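Local coordinates for protein Xaa-Pro Dipeptidase (Alteromonas macleodii, PDB 2QS8) that probably cleaves dipeptides or C-terminal residues of short peptides, as a metal-dependent TIM-barrel peptidase of the amidohydrolase superfamily, at residues I54-M66 with L380-E392. Residues are numbered along the deposited sequence; the frame is centred on the assembly and turned at random.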
# COMPACT_ATOMS: atom_id res chain seq x y z
N ILE A 54 19.27 23.88 53.19
CA ILE A 54 20.34 23.26 52.42
C ILE A 54 21.43 24.31 52.24
O ILE A 54 21.29 25.25 51.47
CB ILE A 54 19.85 22.78 51.04
CG1 ILE A 54 18.81 21.66 51.23
CG2 ILE A 54 21.02 22.25 50.22
CD1 ILE A 54 18.14 21.21 49.93
N ASP A 55 22.53 24.12 52.97
CA ASP A 55 23.65 25.05 52.94
C ASP A 55 24.63 24.76 51.82
O ASP A 55 25.44 23.85 51.93
CB ASP A 55 24.35 25.02 54.30
CG ASP A 55 25.59 25.89 54.34
OD1 ASP A 55 25.78 26.72 53.42
OD2 ASP A 55 26.37 25.75 55.29
N LEU A 56 24.57 25.56 50.76
CA LEU A 56 25.46 25.37 49.62
C LEU A 56 26.28 26.63 49.35
O LEU A 56 26.60 26.95 48.20
CB LEU A 56 24.63 25.01 48.37
CG LEU A 56 23.65 23.84 48.46
CD1 LEU A 56 22.95 23.67 47.12
CD2 LEU A 56 24.37 22.55 48.85
N ARG A 57 26.62 27.35 50.42
CA ARG A 57 27.39 28.58 50.30
C ARG A 57 28.74 28.32 49.63
O ARG A 57 29.31 29.22 49.01
CB ARG A 57 27.60 29.21 51.68
CG ARG A 57 26.30 29.66 52.36
CD ARG A 57 26.55 30.11 53.79
NE ARG A 57 26.85 28.99 54.67
CZ ARG A 57 27.69 29.04 55.70
NH1 ARG A 57 28.31 30.18 56.00
NH2 ARG A 57 27.90 27.96 56.45
N ASP A 58 29.23 27.10 49.74
CA ASP A 58 30.51 26.73 49.14
C ASP A 58 30.35 26.05 47.78
O ASP A 58 31.30 25.50 47.23
CB ASP A 58 31.28 25.83 50.11
CG ASP A 58 30.53 24.55 50.45
OD1 ASP A 58 29.29 24.59 50.61
OD2 ASP A 58 31.18 23.49 50.56
N HIS A 59 29.14 26.10 47.24
CA HIS A 59 28.82 25.49 45.95
C HIS A 59 28.27 26.48 44.93
O HIS A 59 27.86 27.59 45.27
CB HIS A 59 27.76 24.40 46.13
CG HIS A 59 28.22 23.22 46.93
ND1 HIS A 59 28.66 22.06 46.34
CD2 HIS A 59 28.28 23.02 48.26
CE1 HIS A 59 28.96 21.18 47.28
NE2 HIS A 59 28.74 21.74 48.46
N THR A 60 28.28 26.06 43.67
CA THR A 60 27.72 26.84 42.59
C THR A 60 26.48 26.05 42.20
O THR A 60 26.56 24.86 41.90
CB THR A 60 28.67 26.91 41.37
OG1 THR A 60 29.84 27.66 41.72
CG2 THR A 60 27.96 27.56 40.19
N VAL A 61 25.32 26.71 42.25
CA VAL A 61 24.06 26.07 41.92
C VAL A 61 23.68 26.38 40.47
O VAL A 61 23.94 27.48 39.97
CB VAL A 61 22.93 26.57 42.87
CG1 VAL A 61 21.58 26.01 42.42
CG2 VAL A 61 23.23 26.15 44.30
N LEU A 62 23.10 25.39 39.80
CA LEU A 62 22.67 25.55 38.42
C LEU A 62 21.31 24.87 38.26
O LEU A 62 20.89 24.10 39.13
CB LEU A 62 23.66 24.91 37.44
CG LEU A 62 25.17 25.14 37.60
CD1 LEU A 62 25.73 24.12 38.58
CD2 LEU A 62 25.87 25.00 36.26
N PRO A 63 20.59 25.17 37.17
CA PRO A 63 19.31 24.47 37.06
C PRO A 63 19.62 23.06 36.57
O PRO A 63 20.73 22.81 36.09
CB PRO A 63 18.55 25.32 36.04
CG PRO A 63 19.62 25.93 35.21
CD PRO A 63 20.73 26.24 36.17
N GLY A 64 18.68 22.13 36.72
CA GLY A 64 18.91 20.77 36.27
C GLY A 64 19.36 20.72 34.83
O GLY A 64 18.80 21.40 33.98
N LEU A 65 20.38 19.91 34.54
CA LEU A 65 20.88 19.80 33.17
C LEU A 65 20.04 18.85 32.29
O LEU A 65 19.39 17.94 32.79
CB LEU A 65 22.34 19.33 33.21
CG LEU A 65 23.27 20.26 34.02
CD1 LEU A 65 24.65 19.63 34.13
CD2 LEU A 65 23.34 21.62 33.36
N MSE A 66 20.07 19.09 30.98
CA MSE A 66 19.32 18.28 30.04
C MSE A 66 20.16 17.71 28.89
O MSE A 66 21.03 18.39 28.36
CB MSE A 66 18.18 19.11 29.45
CG MSE A 66 17.16 19.52 30.46
SE MSE A 66 15.61 20.39 29.61
CE MSE A 66 15.08 21.61 31.05
N LEU A 380 9.54 24.77 37.98
CA LEU A 380 9.71 23.55 38.77
C LEU A 380 11.09 23.52 39.42
O LEU A 380 12.09 23.97 38.84
CB LEU A 380 9.51 22.31 37.89
CG LEU A 380 8.09 22.10 37.33
CD1 LEU A 380 8.07 20.91 36.37
CD2 LEU A 380 7.12 21.85 38.48
N ALA A 381 11.14 22.99 40.64
CA ALA A 381 12.37 22.91 41.41
C ALA A 381 13.33 21.78 41.02
O ALA A 381 13.41 20.75 41.70
CB ALA A 381 12.04 22.82 42.91
N ASP A 382 14.04 21.99 39.92
CA ASP A 382 15.03 21.04 39.42
C ASP A 382 16.36 21.79 39.52
O ASP A 382 16.64 22.68 38.71
CB ASP A 382 14.74 20.66 37.97
CG ASP A 382 13.73 19.53 37.84
OD1 ASP A 382 12.98 19.27 38.81
OD2 ASP A 382 13.68 18.90 36.76
N LEU A 383 17.17 21.44 40.51
CA LEU A 383 18.45 22.12 40.71
C LEU A 383 19.61 21.18 41.03
O LEU A 383 19.44 20.11 41.61
CB LEU A 383 18.35 23.14 41.84
CG LEU A 383 17.18 24.13 41.89
CD1 LEU A 383 15.96 23.44 42.49
CD2 LEU A 383 17.57 25.35 42.74
N ILE A 384 20.81 21.62 40.65
CA ILE A 384 22.01 20.85 40.93
C ILE A 384 23.04 21.81 41.51
O ILE A 384 22.90 23.03 41.41
CB ILE A 384 22.59 20.20 39.65
CG1 ILE A 384 23.06 21.29 38.68
CG2 ILE A 384 21.55 19.31 38.99
CD1 ILE A 384 23.92 20.77 37.54
N ALA A 385 24.09 21.25 42.11
CA ALA A 385 25.15 22.06 42.69
C ALA A 385 26.47 21.34 42.49
O ALA A 385 26.50 20.13 42.34
CB ALA A 385 24.88 22.28 44.16
N VAL A 386 27.56 22.09 42.49
CA VAL A 386 28.89 21.52 42.30
C VAL A 386 29.91 22.42 42.96
O VAL A 386 29.69 23.63 43.05
CB VAL A 386 29.23 21.41 40.79
CG1 VAL A 386 29.19 22.78 40.14
CG2 VAL A 386 30.58 20.77 40.60
N LYS A 387 31.01 21.84 43.43
CA LYS A 387 32.07 22.62 44.06
C LYS A 387 32.98 23.14 42.96
O LYS A 387 33.56 22.36 42.20
CB LYS A 387 32.88 21.76 45.02
CG LYS A 387 32.13 21.34 46.27
CD LYS A 387 33.00 20.45 47.15
CE LYS A 387 32.24 19.91 48.35
NZ LYS A 387 33.07 18.96 49.16
N GLY A 388 33.08 24.46 42.85
CA GLY A 388 33.92 25.03 41.82
C GLY A 388 33.14 25.94 40.90
O GLY A 388 31.92 26.03 41.00
N ASN A 389 33.84 26.61 40.00
CA ASN A 389 33.22 27.53 39.05
C ASN A 389 33.21 26.93 37.65
O ASN A 389 34.24 26.86 36.99
CB ASN A 389 33.98 28.86 39.03
CG ASN A 389 33.20 29.96 38.35
OD1 ASN A 389 32.53 29.74 37.34
ND2 ASN A 389 33.29 31.18 38.90
N PRO A 390 32.03 26.49 37.18
CA PRO A 390 31.90 25.89 35.85
C PRO A 390 32.33 26.82 34.71
O PRO A 390 32.80 26.35 33.67
CB PRO A 390 30.41 25.56 35.77
CG PRO A 390 30.06 25.29 37.20
CD PRO A 390 30.77 26.40 37.92
N ILE A 391 32.18 28.12 34.91
CA ILE A 391 32.56 29.10 33.89
C ILE A 391 34.07 29.17 33.65
O ILE A 391 34.51 29.50 32.54
CB ILE A 391 32.06 30.51 34.28
CG1 ILE A 391 30.55 30.48 34.55
CG2 ILE A 391 32.37 31.51 33.16
CD1 ILE A 391 29.72 29.99 33.39
N GLU A 392 34.86 28.84 34.67
CA GLU A 392 36.31 28.88 34.55
C GLU A 392 36.91 27.54 34.12
O GLU A 392 38.00 27.48 33.55
CB GLU A 392 36.95 29.31 35.87
CG GLU A 392 36.40 30.62 36.43
CD GLU A 392 37.22 31.16 37.59
OE1 GLU A 392 37.62 30.35 38.47
OE2 GLU A 392 37.47 32.39 37.64
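An antiparallel beta ladder pairs strand 60-63 with strand 383-386, tied by five backbone hydrogen bonds, from Thr-60 N on Val-386 O (2.9 Å) through to Gly-64 N on Asp-382 O just beyond the two strands. Past the end of strand 383-386, Gly-388 O accepts from Thr-60 OG1 (2.7 Å), the donor tilted 32° from the carbonyl plane, while Thr-60 CG2 meets Pro-390 CD tip to tip. On this face Leu-62 CD1 lies 4.0 Å from Val-386 CG1. With CG1 between its backbone N and carbonyl carbon (chi1 65°), Ile-384 sets CG1 against Leu-62 CB and lets CD1 reach Leu-65 CG (3.6 Å), crossing Leu-65 at about a right angle. Here the small beta domain that accompanies the TIM barrel in many amidohydrolases joins the barrel: residues far apart in sequence pair as strand 60-67 runs on toward the metal ligands His-69 and His-71. On the other face Ala-385 CB touches Leu-56 CD1 (3.8 Å) and Val-61 CG2. At the corner, the extended Lys-387 chain passes obliquely by the imidazole of His-59, Lys-387 CG 3.3 Å from His-59 CE1. Replacing this histidine with an alanine would probably leave the lysine's aliphatic chain without its ring partner and free to swing. Asp-382 is anchored by Arg-136 and by Asp-406 N.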